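Local coordinates for Non-fluorescent flavoprotein (Photobacterium phosphoreum, PDB 1FVP) that binds flavin mononucleotide carrying a covalently attached myristate, as a homodimeric, non-fluorescent relative of bacterial luciferase whose own catalytic role is uncertain, at residues 87-92 / 117-122. Sequence-based numbering, arbitrary orientation.
Sequences KYALPL and YNKNID. With FMA (6-(3-tetradecanoic acid) flavine mononucleotide), chain C.
One face of the Tyr117 ring is laid over by Lys87, whose CB stands 4.0 Å from the ring centroid and 6° off the normal, a CH-pi contact. From there the lysine chain crosses the ring obliquely. Its CG, anti to the backbone N (chi1 -164°), lies near Tyr117 CE1 and CD1. Lys87 CD comes to 3.6 Å from Tyr117 CE1. The Tyr117 hydroxyl is hydrogen-bonded to Asp83 of helix 80-87, which ties the far end of the ring to the helix that Lys87 ends. The second flat group, Tyr88, leaves the backbone on the side away from 117-122; at its ring edge, in plane, lies carboxylate O2' of the flavin's C3'-linked tetradecanoic acid, hydrogen-bonded by Tyr88 OH at 2.8 Å. Thr81 and Ser78 also bond this ligand, and Asn26 of the second subunit packs on Tyr88. Further along the chain, Ala89 CB meets Ile121 CG2 at 3.7 Å and Lys119 CG at 3.9 Å. The Lys119 chain bends at chi2 and chi3 past this methyl group. Asn118 is the C-prime residue of a Schellman motif ending helix 100-116, which turns the chain into the loop. The two helix-to-strand loops of this barrel-like luciferase fold are thus joined at the surface by apolar and CH-pi contacts, without a polar bond between them; the tyrosine hydroxyls bond elsewhere, Tyr117 to Asp83 and Tyr88 to the ligand carboxylate.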
loop_
_atom_site.group_PDB
_atom_site.type_symbol
_atom_site.label_atom_id
_atom_site.label_comp_id
_atom_site.label_asym_id
_atom_site.label_seq_id
_atom_site.Cartn_x
_atom_site.Cartn_y
_atom_site.Cartn_z
ATOM N N LYS A 87 17.561 11.040 -6.563
ATOM C CA LYS A 87 17.222 12.455 -6.762
ATOM C C LYS A 87 16.384 12.950 -5.594
ATOM O O LYS A 87 16.842 13.879 -4.886
ATOM C CB LYS A 87 16.525 12.623 -8.094
ATOM C CG LYS A 87 16.479 14.060 -8.585
ATOM C CD LYS A 87 16.290 14.081 -10.102
ATOM C CE LYS A 87 16.349 15.524 -10.610
ATOM N NZ LYS A 87 15.427 15.643 -11.773
ATOM N N TYR A 88 15.218 12.350 -5.348
ATOM C CA TYR A 88 14.407 12.816 -4.209
ATOM C C TYR A 88 14.702 12.106 -2.895
ATOM O O TYR A 88 13.908 12.310 -1.938
ATOM C CB TYR A 88 12.913 12.774 -4.514
ATOM C CG TYR A 88 12.528 13.431 -5.810
ATOM C CD1 TYR A 88 12.204 14.786 -5.821
ATOM C CD2 TYR A 88 12.482 12.727 -7.009
ATOM C CE1 TYR A 88 11.843 15.441 -7.002
ATOM C CE2 TYR A 88 12.116 13.355 -8.198
ATOM C CZ TYR A 88 11.798 14.709 -8.183
ATOM O OH TYR A 88 11.436 15.388 -9.308
ATOM N N ALA A 89 15.757 11.317 -2.810
ATOM C CA ALA A 89 16.142 10.604 -1.594
ATOM C C ALA A 89 15.247 9.470 -1.122
ATOM O O ALA A 89 15.485 8.956 0.002
ATOM C CB ALA A 89 16.330 11.623 -0.452
ATOM N N LEU A 90 14.271 9.032 -1.885
ATOM C CA LEU A 90 13.357 7.936 -1.536
ATOM C C LEU A 90 14.059 6.585 -1.351
ATOM O O LEU A 90 14.983 6.215 -2.102
ATOM C CB LEU A 90 12.334 7.832 -2.695
ATOM C CG LEU A 90 11.752 9.123 -3.242
ATOM C CD1 LEU A 90 11.389 8.960 -4.710
ATOM C CD2 LEU A 90 10.499 9.473 -2.443
ATOM N N PRO A 91 13.602 5.824 -0.380
ATOM C CA PRO A 91 14.141 4.490 -0.112
ATOM C C PRO A 91 13.556 3.573 -1.190
ATOM O O PRO A 91 12.488 3.873 -1.755
ATOM C CB PRO A 91 13.688 4.124 1.284
ATOM C CG PRO A 91 12.928 5.309 1.795
ATOM C CD PRO A 91 12.522 6.111 0.564
ATOM N N LEU A 92 14.286 2.506 -1.426
ATOM C CA LEU A 92 13.943 1.474 -2.394
ATOM C C LEU A 92 13.348 0.225 -1.714
ATOM O O LEU A 92 13.601 -0.070 -0.530
ATOM C CB LEU A 92 15.211 1.058 -3.134
ATOM C CG LEU A 92 16.196 1.994 -3.750
ATOM C CD1 LEU A 92 17.409 1.180 -4.210
ATOM C CD2 LEU A 92 15.570 2.631 -4.981
ATOM N N TYR A 117 23.586 13.810 -7.279
ATOM C CA TYR A 117 22.678 14.894 -6.873
ATOM C C TYR A 117 23.095 15.459 -5.517
ATOM O O TYR A 117 22.346 16.167 -4.824
ATOM C CB TYR A 117 21.240 14.349 -6.900
ATOM C CG TYR A 117 20.784 13.687 -8.179
ATOM C CD1 TYR A 117 20.352 14.435 -9.278
ATOM C CD2 TYR A 117 20.753 12.302 -8.330
ATOM C CE1 TYR A 117 19.912 13.846 -10.456
ATOM C CE2 TYR A 117 20.323 11.695 -9.499
ATOM C CZ TYR A 117 19.898 12.460 -10.569
ATOM O OH TYR A 117 19.476 11.840 -11.717
ATOM N N ASN A 118 24.313 15.156 -5.119
ATOM C CA ASN A 118 24.931 15.564 -3.855
ATOM C C ASN A 118 23.905 15.469 -2.718
ATOM O O ASN A 118 23.886 16.367 -1.861
ATOM C CB ASN A 118 25.634 16.913 -3.952
ATOM C CG ASN A 118 27.145 16.853 -4.098
ATOM O OD1 ASN A 118 27.720 16.479 -5.139
ATOM N ND2 ASN A 118 27.861 17.234 -3.025
ATOM N N LYS A 119 23.124 14.411 -2.738
ATOM C CA LYS A 119 22.075 14.099 -1.760
ATOM C C LYS A 119 22.663 13.413 -0.535
ATOM O O LYS A 119 23.713 12.758 -0.721
ATOM C CB LYS A 119 21.036 13.147 -2.359
ATOM C CG LYS A 119 19.825 12.918 -1.452
ATOM C CD LYS A 119 19.101 14.228 -1.168
ATOM C CE LYS A 119 18.430 14.791 -2.401
ATOM N NZ LYS A 119 17.340 15.725 -2.025
ATOM N N ASN A 120 22.034 13.549 0.628
ATOM C CA ASN A 120 22.621 12.892 1.815
ATOM C C ASN A 120 21.692 11.836 2.405
ATOM O O ASN A 120 20.952 12.089 3.364
ATOM C CB ASN A 120 23.128 13.892 2.847
ATOM C CG ASN A 120 23.982 13.172 3.890
ATOM O OD1 ASN A 120 23.447 12.317 4.619
ATOM N ND2 ASN A 120 25.279 13.481 3.974
ATOM N N ILE A 121 21.807 10.658 1.826
ATOM C CA ILE A 121 21.035 9.475 2.187
ATOM C C ILE A 121 21.829 8.501 3.029
ATOM O O ILE A 121 22.314 7.481 2.522
ATOM C CB ILE A 121 20.521 8.796 0.859
ATOM C CG1 ILE A 121 21.711 8.499 -0.076
ATOM C CG2 ILE A 121 19.443 9.660 0.149
ATOM C CD1 ILE A 121 22.020 7.004 -0.293
ATOM N N ASP A 122 21.961 8.814 4.302
ATOM C CA ASP A 122 22.712 7.923 5.224
ATOM C C ASP A 122 21.679 7.265 6.142
ATOM O O ASP A 122 21.909 6.198 6.727
ATOM C CB ASP A 122 23.842 8.670 5.923
ATOM C CG ASP A 122 24.836 9.251 4.928
ATOM O OD1 ASP A 122 24.488 10.141 4.138
ATOM O OD2 ASP A 122 25.995 8.780 4.927
HETATM N N1 FMA C . 9.254 7.634 -16.339
HETATM C C2 FMA C . 8.831 8.329 -17.405
HETATM O O2 FMA C . 8.693 8.013 -18.530
HETATM N N3 FMA C . 8.460 9.730 -17.235
HETATM C C4 FMA C . 8.549 10.298 -16.024
HETATM O O4 FMA C . 8.260 11.452 -15.862
HETATM C C4A FMA C . 9.000 9.537 -14.912
HETATM N N5 FMA C . 9.097 10.061 -13.723
HETATM C C5A FMA C . 9.491 9.425 -12.617
HETATM C C6 FMA C . 9.598 10.058 -11.387
HETATM C C7 FMA C . 9.978 9.327 -10.294
HETATM C C7M FMA C . 10.110 9.947 -8.866
HETATM C C8 FMA C . 10.303 7.927 -10.411
HETATM C C8M FMA C . 10.743 7.108 -9.243
HETATM C C9 FMA C . 10.214 7.324 -11.645
HETATM C C9A FMA C . 9.842 8.015 -12.766
HETATM N N10 FMA C . 9.719 7.463 -14.050
HETATM C C10 FMA C . 9.336 8.110 -15.152
HETATM C C1B FMA C . 10.184 6.071 -14.223
HETATM C C2B FMA C . 9.565 4.753 -14.666
HETATM O O2B FMA C . 10.099 3.820 -13.728
HETATM C C3B FMA C . 10.115 4.431 -16.053
HETATM O "O3'" FMA C . 9.533 5.259 -16.986
HETATM C C4B FMA C . 9.896 2.967 -16.440
HETATM O "O4'" FMA C . 10.545 2.149 -15.404
HETATM C C5B FMA C . 10.479 2.688 -17.839
HETATM O "O5'" FMA C . 11.996 2.518 -17.614
HETATM P P FMA C . 12.767 1.153 -17.399
HETATM O O1P FMA C . 13.015 1.237 -15.853
HETATM O O2P FMA C . 11.810 0.115 -17.728
HETATM O O3P FMA C . 13.853 1.112 -18.247
HETATM C "C1'" FMA C . 11.124 13.033 -12.267
HETATM O "O1'" FMA C . 12.119 13.058 -13.101
HETATM O "O2'" FMA C . 10.886 14.087 -11.673
HETATM C "C2'" FMA C . 10.043 12.044 -12.555
HETATM C "C3'" FMA C . 9.269 11.508 -11.328
HETATM C "C4'" FMA C . 7.824 11.840 -11.425
HETATM C "C5'" FMA C . 6.996 11.731 -10.154
HETATM C "C6'" FMA C . 5.541 11.727 -10.545
HETATM C "C7'" FMA C . 4.641 11.926 -9.333
HETATM C "C8'" FMA C . 3.205 11.733 -9.637
HETATM C "C9'" FMA C . 2.207 11.980 -8.506
HETATM C C11 FMA C . 2.462 11.002 -7.374
HETATM C C12 FMA C . 3.358 11.487 -6.277
HETATM C C13 FMA C . 4.055 10.461 -5.446
HETATM C C14 FMA C . 3.201 9.904 -4.327
HETATM C C15 FMA C . 3.962 9.714 -3.041
#